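Local coordinates for protein eukaryotic translation initiation factor 2D (Homo sapiens, PDB 5W2F) that delivers tRNA to the P-site of the eukaryotic ribosome without needing GTP, and is represented here by its C-terminal part with SWIB/MDM2 and SUI1 regions, at residues L6-A11 and K89-Y94; T14-E19 and P59-C64; C111-T116 and T127-L132. All blocks are in the same frame, centred on the assembly; numbering follows the deposited sequence. Where two conformers were deposited one is given.

Contact 1 of 3, residues L6-A11 and K89-Y94; sequences LYCVPA and KLQPAY
Leu-6 and Cys-8 face Ala-93 and Gln-91 as hydrogen-bonded pairs of two antiparallel strands, and Tyr-7 with Pro-92 forms the non-hydrogen-bonded pair between them. Two bonds join one end: Cys-8 N donates to Gln-91 O at 2.8 Å, and Gln-91 N returns to Cys-8 O at 2.9 Å. The other end is less regular. Leu-6 N reaches Ala-93 O at 2.9 Å from above the carbonyl plane, 57° out of it, and the answering bond from Ala-93 N to Leu-6 O is weak. The short strand axes run 136° apart, well short of a straight antiparallel pair. Pro-92 has no N-H, but its position in the register asks for none across this pair. Gln-91 O also receives a CA-H contact from Tyr-7 CA at 3.4 Å.

Apolar contacts centre on Leu-90. Its CD1 meets Tyr-7 CB at 3.8 Å, the two side chains crossing at about a right angle, while CD2 lies against Cys-8 O and meets Pro-10 CD at 3.8 Å and Val-9 CG2 a little farther off. On the face carrying Leu-6, Cys-8, Gln-91 and Ala-93, the CB atoms of Leu-6 and Ala-93 touch at 3.9 Å.

The polar end of Gln-91 adds a solvent link. Its extended chain passes Pro-10 CB, and one water donates both to Gln-91 OE1, at 3.0 Å, and to Val-9 O; OE1 has a further partner in Lys-107 NZ.

The contact ties strand 4-8, at the start of the SWIB/MDM2 region, to the chain where Leu-90 leaves helix 79-89 to enter strand 91-96. The pair forms the middle of a four-stranded sheet, with strand 27-28 bonded beyond 4-8 and strand 104-107 beyond 91-96, while Phe-17 of helix 14-17 packs on Val-9 and Leu-90.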
loop_
_atom_site.group_PDB
_atom_site.type_symbol
_atom_site.label_atom_id
_atom_site.label_comp_id
_atom_site.label_asym_id
_atom_site.label_seq_id
_atom_site.Cartn_x
_atom_site.Cartn_y
_atom_site.Cartn_z
ATOM N N LEU A 6 -6.287 0.517 -1.713
ATOM C CA LEU A 6 -7.400 0.021 -0.928
ATOM C C LEU A 6 -7.323 0.585 0.490
ATOM O O LEU A 6 -6.318 1.183 0.894
ATOM C CB LEU A 6 -7.383 -1.513 -0.871
ATOM C CG LEU A 6 -7.644 -2.259 -2.179
ATOM C CD1 LEU A 6 -7.372 -3.744 -1.965
ATOM C CD2 LEU A 6 -9.040 -2.043 -2.724
ATOM N N TYR A 7 -8.404 0.371 1.226
ATOM C CA TYR A 7 -8.535 0.784 2.616
ATOM C C TYR A 7 -9.094 -0.385 3.390
ATOM O O TYR A 7 -10.018 -1.045 2.931
ATOM C CB TYR A 7 -9.478 1.979 2.732
ATOM C CG TYR A 7 -8.972 3.162 1.996
ATOM C CD1 TYR A 7 -9.265 3.338 0.640
ATOM C CD2 TYR A 7 -8.140 4.077 2.615
ATOM C CE1 TYR A 7 -8.735 4.395 -0.057
ATOM C CE2 TYR A 7 -7.641 5.165 1.926
ATOM C CZ TYR A 7 -7.933 5.314 0.584
ATOM O OH TYR A 7 -7.437 6.391 -0.135
ATOM N N CYS A 8 -8.511 -0.657 4.548
ATOM C CA CYS A 8 -8.933 -1.777 5.372
ATOM C C CYS A 8 -9.599 -1.252 6.636
ATOM O O CYS A 8 -9.073 -0.374 7.309
ATOM C CB CYS A 8 -7.745 -2.668 5.704
ATOM S SG CYS A 8 -8.168 -4.176 6.601
ATOM N N VAL A 9 -10.759 -1.809 6.951
ATOM C CA VAL A 9 -11.552 -1.374 8.100
ATOM C C VAL A 9 -10.914 -1.854 9.412
ATOM O O VAL A 9 -10.865 -3.059 9.658
ATOM C CB VAL A 9 -13.001 -1.895 8.010
ATOM C CG1 VAL A 9 -13.797 -1.474 9.248
ATOM C CG2 VAL A 9 -13.678 -1.421 6.718
ATOM N N PRO A 10 -10.443 -0.917 10.257
ATOM C CA PRO A 10 -9.887 -1.324 11.540
ATOM C C PRO A 10 -10.975 -1.523 12.577
ATOM O O PRO A 10 -12.097 -1.041 12.396
ATOM C CB PRO A 10 -9.003 -0.150 11.924
ATOM C CG PRO A 10 -9.700 1.028 11.356
ATOM C CD PRO A 10 -10.378 0.550 10.094
ATOM N N ALA A 11 -10.627 -2.183 13.677
ATOM C CA ALA A 11 -11.584 -2.444 14.737
ATOM C C ALA A 11 -12.286 -1.177 15.209
ATOM O O ALA A 11 -13.498 -1.186 15.463
ATOM C CB ALA A 11 -10.886 -3.123 15.911
ATOM N N LYS A 89 -8.130 7.491 8.694
ATOM C CA LYS A 89 -8.270 6.618 9.860
ATOM C C LYS A 89 -8.337 5.146 9.471
ATOM O O LYS A 89 -7.949 4.279 10.253
ATOM C CB LYS A 89 -9.486 7.011 10.713
ATOM C CG LYS A 89 -9.290 8.306 11.487
ATOM C CD LYS A 89 -8.411 8.091 12.705
ATOM C CE LYS A 89 -8.097 9.412 13.390
ATOM N NZ LYS A 89 -7.065 9.260 14.447
ATOM N N LEU A 90 -8.822 4.861 8.265
ATOM C CA LEU A 90 -8.749 3.516 7.712
ATOM C C LEU A 90 -7.297 3.081 7.549
ATOM O O LEU A 90 -6.386 3.921 7.439
ATOM C CB LEU A 90 -9.478 3.457 6.378
ATOM C CG LEU A 90 -11.010 3.532 6.484
ATOM C CD1 LEU A 90 -11.650 3.920 5.174
ATOM C CD2 LEU A 90 -11.575 2.196 6.941
ATOM N N GLN A 91 -7.076 1.763 7.547
ATOM C CA GLN A 91 -5.725 1.232 7.353
ATOM C C GLN A 91 -5.369 1.217 5.877
ATOM O O GLN A 91 -6.172 0.744 5.074
ATOM C CB GLN A 91 -5.633 -0.161 7.928
ATOM C CG GLN A 91 -5.837 -0.238 9.432
ATOM C CD GLN A 91 -5.907 -1.669 9.943
ATOM O OE1 GLN A 91 -6.346 -2.587 9.236
ATOM N NE2 GLN A 91 -5.507 -1.860 11.185
ATOM N N PRO A 92 -4.187 1.745 5.499
ATOM C CA PRO A 92 -3.810 1.693 4.086
ATOM C C PRO A 92 -3.612 0.257 3.624
ATOM O O PRO A 92 -3.175 -0.625 4.403
ATOM C CB PRO A 92 -2.467 2.429 4.040
ATOM C CG PRO A 92 -1.941 2.324 5.422
ATOM C CD PRO A 92 -3.152 2.404 6.301
ATOM N N ALA A 93 -3.926 0.032 2.358
ATOM C CA ALA A 93 -3.773 -1.280 1.765
ATOM C C ALA A 93 -3.679 -1.093 0.264
ATOM O O ALA A 93 -3.844 0.025 -0.241
ATOM C CB ALA A 93 -4.947 -2.147 2.167
ATOM N N TYR A 94 -3.417 -2.158 -0.459
ATOM C CA TYR A 94 -3.363 -2.089 -1.913
ATOM C C TYR A 94 -3.473 -3.474 -2.496
ATOM O O TYR A 94 -3.363 -4.460 -1.776
ATOM C CB TYR A 94 -2.097 -1.388 -2.417
ATOM C CG TYR A 94 -0.797 -2.023 -1.951
ATOM C CD1 TYR A 94 -0.244 -1.713 -0.708
ATOM C CD2 TYR A 94 -0.124 -2.925 -2.756
ATOM C CE1 TYR A 94 0.942 -2.303 -0.283
ATOM C CE2 TYR A 94 1.073 -3.502 -2.345
ATOM C CZ TYR A 94 1.606 -3.197 -1.115
ATOM O OH TYR A 94 2.786 -3.763 -0.678
HETATM O O HOH W 1 -8.400 -4.453 10.394
#

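Contact 2 of 3, residues T14-E19 and P59-C64; sequences TLLFQE and PILCDC
Leu-16 and Leu-61 meet through their terminal methyls, where Leu-61 CD2 lies 3.7 Å from Leu-16 CD1 and 4.0 Å from Leu-16 CD2, so that one methyl is received by the forked end of the other leucine. The two side chains cross obliquely and reach this point by different conformations. Leu-16 has CG anti to its backbone N (chi1 174°), whereas Leu-61 has CG beside its N and anti to the carbonyl carbon. The CA-CB bond of Leu-61 points neither at nor away from the 14-19 segment; it is the end of the chain that comes closer.

Ile-60 works through its branch. With CG1 set beside the backbone N (chi1 -75°), CG2 lies anti to that N and presses on the main chain of the partner helix, 3.8 Å from Leu-16 N and 4.0 Å from Leu-16 CA. The same CG2 also touches Leu-15 CB at 4.0 Å, and Ile-60 CD1 approaches this CB at 4.1 Å. Leu-15 therefore takes part by the root of its side chain.

This is helix-to-helix packing inside the SWIB/MDM2 region: the short helix 14-17 is set against helix 59-65, and helix 30-43 lies next to both, its Tyr-40 touching Leu-16 and Ile-60 alike. No hydrogen bond crosses between the segments, and the buried surface is modest, 225 Å² over both sides.

Leu-16, Leu-61 and Cys-64 form the buried side, while Leu-15 is exposed and Ile-60 partly so. Leu-46 packs on Leu-61 from a loop, and Asp-58 OD1 accepts a bond from Leu-61 N near the start of the second helix. Cys-64, one turn after Ile-60, has SG between its backbone N and carbonyl carbon, and this sulfur lies 4.3 Å from Leu-16 CB.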
loop_
_atom_site.group_PDB
_atom_site.type_symbol
_atom_site.label_atom_id
_atom_site.label_comp_id
_atom_site.label_asym_id
_atom_site.label_seq_id
_atom_site.Cartn_x
_atom_site.Cartn_y
_atom_site.Cartn_z
ATOM N N THR A 14 -15.566 -0.213 13.200
ATOM C CA THR A 14 -16.559 -1.237 12.874
ATOM C C THR A 14 -18.002 -0.738 12.952
ATOM O O THR A 14 -18.813 -1.085 12.099
ATOM C CB THR A 14 -16.372 -2.508 13.727
ATOM O OG1 THR A 14 -16.291 -2.165 15.108
ATOM C CG2 THR A 14 -15.102 -3.192 13.333
ATOM N N LEU A 15 -18.312 0.110 13.934
ATOM C CA LEU A 15 -19.683 0.625 14.062
ATOM C C LEU A 15 -20.086 1.517 12.888
ATOM O O LEU A 15 -21.253 1.517 12.488
ATOM C CB LEU A 15 -19.899 1.348 15.397
ATOM C CG LEU A 15 -19.724 0.488 16.654
ATOM C CD1 LEU A 15 -19.902 1.315 17.926
ATOM C CD2 LEU A 15 -20.691 -0.687 16.624
ATOM N N LEU A 16 -19.129 2.252 12.325
ATOM C CA LEU A 16 -19.411 3.074 11.138
ATOM C C LEU A 16 -19.780 2.188 9.953
ATOM O O LEU A 16 -20.707 2.498 9.219
ATOM C CB LEU A 16 -18.218 3.963 10.785
ATOM C CG LEU A 16 -18.254 4.786 9.495
ATOM C CD1 LEU A 16 -19.472 5.703 9.496
ATOM C CD2 LEU A 16 -16.971 5.599 9.375
ATOM N N PHE A 17 -19.052 1.083 9.778
ATOM C CA PHE A 17 -19.206 0.220 8.606
ATOM C C PHE A 17 -20.240 -0.889 8.746
ATOM O O PHE A 17 -20.533 -1.580 7.759
ATOM C CB PHE A 17 -17.830 -0.339 8.203
ATOM C CG PHE A 17 -16.982 0.705 7.553
ATOM C CD1 PHE A 17 -17.139 0.989 6.202
ATOM C CD2 PHE A 17 -16.112 1.478 8.301
ATOM C CE1 PHE A 17 -16.427 2.004 5.615
ATOM C CE2 PHE A 17 -15.382 2.488 7.709
ATOM C CZ PHE A 17 -15.542 2.756 6.371
ATOM N N GLN A 18 -20.790 -1.030 9.954
ATOM C CA GLN A 18 -21.716 -2.110 10.316
ATOM C C GLN A 18 -22.938 -2.172 9.410
ATOM O O GLN A 18 -23.289 -3.255 8.932
ATOM C CB GLN A 18 -22.160 -1.942 11.784
ATOM C CG GLN A 18 -22.945 -3.100 12.361
ATOM C CD GLN A 18 -22.956 -3.101 13.880
ATOM O OE1 GLN A 18 -22.613 -4.095 14.512
ATOM N NE2 GLN A 18 -23.350 -1.988 14.471
ATOM N N GLU A 19 -23.579 -1.024 9.167
ATOM C CA GLU A 19 -24.824 -0.994 8.360
ATOM C C GLU A 19 -24.585 -1.378 6.906
ATOM O O GLU A 19 -25.417 -2.061 6.304
ATOM C CB GLU A 19 -25.500 0.385 8.432
ATOM C CG GLU A 19 -26.693 0.615 7.493
ATOM C CD GLU A 19 -27.824 -0.383 7.677
ATOM O OE1 GLU A 19 -28.014 -0.888 8.810
ATOM O OE2 GLU A 19 -28.536 -0.650 6.682
ATOM N N PRO A 59 -22.163 10.210 17.855
ATOM C CA PRO A 59 -21.131 9.641 18.713
ATOM C C PRO A 59 -20.229 8.622 18.038
ATOM O O PRO A 59 -19.028 8.603 18.311
ATOM C CB PRO A 59 -21.945 9.019 19.846
ATOM C CG PRO A 59 -23.135 9.921 19.964
ATOM C CD PRO A 59 -23.473 10.268 18.546
ATOM N N ILE A 60 -20.788 7.808 17.148
ATOM C CA ILE A 60 -19.986 6.841 16.398
ATOM C C ILE A 60 -18.901 7.533 15.578
ATOM O O ILE A 60 -17.731 7.143 15.636
ATOM C CB ILE A 60 -20.898 5.944 15.525
ATOM C CG1 ILE A 60 -21.592 4.926 16.430
ATOM C CG2 ILE A 60 -20.114 5.248 14.409
ATOM C CD1 ILE A 60 -22.752 4.207 15.794
ATOM N N LEU A 61 -19.282 8.563 14.828
ATOM C CA LEU A 61 -18.295 9.285 14.033
ATOM C C LEU A 61 -17.263 10.006 14.916
ATOM O O LEU A 61 -16.077 10.010 14.611
ATOM C CB LEU A 61 -18.973 10.250 13.064
ATOM C CG LEU A 61 -19.584 9.581 11.836
ATOM C CD1 LEU A 61 -20.461 10.564 11.082
ATOM C CD2 LEU A 61 -18.497 8.963 10.940
ATOM N N CYS A 62 -17.712 10.618 16.002
ATOM C CA CYS A 62 -16.782 11.302 16.909
ATOM C C CYS A 62 -15.738 10.341 17.446
ATOM O O CYS A 62 -14.550 10.662 17.504
ATOM C CB CYS A 62 -17.542 11.952 18.074
ATOM S SG CYS A 62 -18.464 13.422 17.606
ATOM N N ASP A 63 -16.203 9.150 17.802
ATOM C CA ASP A 63 -15.370 8.138 18.421
ATOM C C ASP A 63 -14.292 7.651 17.462
ATOM O O ASP A 63 -13.150 7.460 17.851
ATOM C CB ASP A 63 -16.255 6.975 18.879
ATOM C CG ASP A 63 -15.473 5.849 19.517
ATOM O OD1 ASP A 63 -14.654 6.119 20.419
ATOM O OD2 ASP A 63 -15.698 4.686 19.118
ATOM N N CYS A 64 -14.653 7.470 16.195
ATOM C CA CYS A 64 -13.675 6.866 15.315
ATOM C C CYS A 64 -12.901 7.795 14.405
ATOM O O CYS A 64 -11.894 7.346 13.857
ATOM C CB CYS A 64 -14.258 5.666 14.580
ATOM S SG CYS A 64 -15.531 6.020 13.382
#

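Contact 3 of 3, residues C111-T116 and T127-L132; sequences CPIDIT and TVVRNL
Thr-127 to Arg-130 pair with Ile-113 to Thr-116 as the two arms of a beta hairpin in the SUI1 domain; strand 124-130 is the central strand of its mixed five-stranded sheet, and 113-121 lies between it and strand 193-194. The short strand axes are 170° apart. Thr-127 begins the contact with its methyl: the side chains of Thr-127 and Ile-115 lie side by side, their CG2 atoms 3.8 Å apart, while Thr-127 OG1 binds Gly-172 and Gln-174. Val-128 is bonded both ways with Thr-116, its N reaching Thr-116 O at 2.8 Å, and its O also receives a CA-H contact from Ile-115.

Val-129, in the non-hydrogen-bonded pair with Ile-115, turns to the other face, where CG1 meets Ile-113 CG2 at 3.9 Å and helix 175-185 packs over Val-129, Ile-113 and Ile-115 through Leu-178 and Leu-182.

Arg-130 N donates to Asp-114 O at 2.8 Å, and Asp-114 N bonds back to Arg-130 O. Arg-130 CD packs against Asp-114 OD2 at 3.5 Å, where the chain bends (chi3 -68°). The charges stay beyond salt-bridge range: the guanidinium bonds to Pro-160 O, and Asp-114 OD1 to Gln-194.

Asn-131 ends the regular pairing with a left-handed backbone (phi 78°). Its side chain takes over from the main chain: ND2 donates to Pro-112 O at 2.8 Å, with that oxygen in the amide plane, while OD1 accepts from Lys-163 NZ. Beyond it, the end of Leu-132 swings back, and its CD2 comes within 4.4 Å of Ile-113 CD1.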
loop_
_atom_site.group_PDB
_atom_site.type_symbol
_atom_site.label_atom_id
_atom_site.label_comp_id
_atom_site.label_asym_id
_atom_site.label_seq_id
_atom_site.Cartn_x
_atom_site.Cartn_y
_atom_site.Cartn_z
ATOM N N CYS A 111 5.195 0.723 -0.724
ATOM C CA CYS A 111 6.619 1.031 -0.640
ATOM C C CYS A 111 7.231 0.584 -1.960
ATOM O O CYS A 111 6.767 -0.377 -2.557
ATOM C CB CYS A 111 7.273 0.256 0.507
ATOM S SG CYS A 111 7.025 -1.543 0.480
ATOM N N PRO A 112 8.280 1.269 -2.410
ATOM C CA PRO A 112 8.892 0.905 -3.666
ATOM C C PRO A 112 9.772 -0.323 -3.558
ATOM O O PRO A 112 10.338 -0.600 -2.487
ATOM C CB PRO A 112 9.758 2.114 -3.991
ATOM C CG PRO A 112 10.143 2.650 -2.640
ATOM C CD PRO A 112 8.944 2.426 -1.785
ATOM N N ILE A 113 9.910 -1.026 -4.680
ATOM C CA ILE A 113 11.035 -1.969 -4.816
ATOM C C ILE A 113 12.294 -1.124 -5.005
ATOM O O ILE A 113 12.296 -0.191 -5.816
ATOM C CB ILE A 113 10.846 -2.903 -6.002
ATOM C CG1 ILE A 113 9.669 -3.829 -5.735
ATOM C CG2 ILE A 113 12.118 -3.698 -6.257
ATOM C CD1 ILE A 113 9.202 -4.624 -6.931
ATOM N N ASP A 114 13.322 -1.412 -4.216
ATOM C CA ASP A 114 14.593 -0.704 -4.301
ATOM C C ASP A 114 15.638 -1.633 -4.881
ATOM O O ASP A 114 15.877 -2.717 -4.351
ATOM C CB ASP A 114 15.084 -0.212 -2.925
ATOM C CG ASP A 114 14.076 0.632 -2.198
ATOM O OD1 ASP A 114 13.526 1.573 -2.797
ATOM O OD2 ASP A 114 13.818 0.320 -1.008
ATOM N N ILE A 115 16.278 -1.170 -5.937
ATOM C CA ILE A 115 17.379 -1.866 -6.605
ATOM C C ILE A 115 18.612 -0.999 -6.487
ATOM O O ILE A 115 18.603 0.134 -6.967
ATOM C CB ILE A 115 17.104 -2.111 -8.091
ATOM C CG1 ILE A 115 15.787 -2.842 -8.316
ATOM C CG2 ILE A 115 18.266 -2.847 -8.737
ATOM C CD1 ILE A 115 15.221 -2.588 -9.675
ATOM N N THR A 116 19.644 -1.509 -5.825
ATOM C CA THR A 116 20.800 -0.722 -5.531
ATOM C C THR A 116 22.092 -1.473 -5.871
ATOM O O THR A 116 22.211 -2.659 -5.569
ATOM C CB THR A 116 20.724 -0.377 -4.042
ATOM O OG1 THR A 116 19.428 0.210 -3.765
ATOM C CG2 THR A 116 21.849 0.530 -3.648
ATOM N N THR A 127 24.341 -6.285 -6.824
ATOM C CA THR A 127 23.015 -5.695 -7.007
ATOM C C THR A 127 22.120 -6.212 -5.896
ATOM O O THR A 127 22.055 -7.426 -5.662
ATOM C CB THR A 127 22.452 -6.067 -8.385
ATOM O OG1 THR A 127 23.384 -5.681 -9.396
ATOM C CG2 THR A 127 21.138 -5.388 -8.656
ATOM N N VAL A 128 21.471 -5.293 -5.179
ATOM C CA VAL A 128 20.654 -5.636 -4.017
ATOM C C VAL A 128 19.218 -5.181 -4.256
ATOM O O VAL A 128 18.989 -4.029 -4.628
ATOM C CB VAL A 128 21.231 -4.998 -2.745
ATOM C CG1 VAL A 128 20.382 -5.345 -1.533
ATOM C CG2 VAL A 128 22.718 -5.373 -2.567
ATOM N N VAL A 129 18.271 -6.097 -4.043
ATOM C CA VAL A 129 16.863 -5.869 -4.373
ATOM C C VAL A 129 16.000 -6.067 -3.141
ATOM O O VAL A 129 15.935 -7.182 -2.603
ATOM C CB VAL A 129 16.388 -6.789 -5.511
ATOM C CG1 VAL A 129 14.989 -6.369 -5.977
ATOM C CG2 VAL A 129 17.392 -6.785 -6.665
ATOM N N ARG A 130 15.361 -4.977 -2.698
ATOM C CA ARG A 130 14.538 -4.934 -1.496
ATOM C C ARG A 130 13.064 -4.728 -1.869
ATOM O O ARG A 130 12.761 -4.057 -2.844
ATOM C CB ARG A 130 15.015 -3.715 -0.650
ATOM C CG ARG A 130 14.203 -3.401 0.594
ATOM C CD ARG A 130 14.742 -2.169 1.289
ATOM N NE ARG A 130 16.066 -2.425 1.871
ATOM C CZ ARG A 130 16.321 -2.722 3.140
ATOM N NH1 ARG A 130 15.364 -2.778 4.044
ATOM N NH2 ARG A 130 17.564 -2.976 3.503
ATOM N N ASN A 131 12.179 -5.293 -1.044
ATOM C CA ASN A 131 10.722 -5.134 -1.096
ATOM C C ASN A 131 10.012 -5.943 -2.158
ATOM O O ASN A 131 8.873 -5.652 -2.510
ATOM C CB ASN A 131 10.291 -3.660 -1.142
ATOM C CG ASN A 131 10.490 -2.973 0.162
ATOM O OD1 ASN A 131 10.359 -3.582 1.239
ATOM N ND2 ASN A 131 10.762 -1.685 0.092
ATOM N N LEU A 132 10.635 -7.020 -2.618
ATOM C CA LEU A 132 9.966 -7.873 -3.581
ATOM C C LEU A 132 8.672 -8.429 -3.001
ATOM O O LEU A 132 7.671 -8.532 -3.714
ATOM C CB LEU A 132 10.878 -9.016 -4.020
ATOM C CG LEU A 132 12.062 -8.582 -4.891
ATOM C CD1 LEU A 132 13.105 -9.691 -4.947
ATOM C CD2 LEU A 132 11.605 -8.205 -6.286
#

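Contacts 1 and 2 touch and belong together: contact 2 is nested in the chain loop closed by contact 1, and Lys-89 CG packs on Cys-64 O, linking the end of helix 79-89 to helix 59-65. Contact 3 comes later in the chain, its centre about 39 Å from that of contact 2, in the SUI1 region. Both strand pairings are partly buried; contact 1 has no fully exposed touching residue and contact 3 has Thr-116 alone. Both depend on main-chain bonds, with an amide side chain added at one end: through water in contact 1, directly in contact 3. Contact 2, smaller and mostly buried, relies on methyls and a sulfur without any hydrogen bond between its segments.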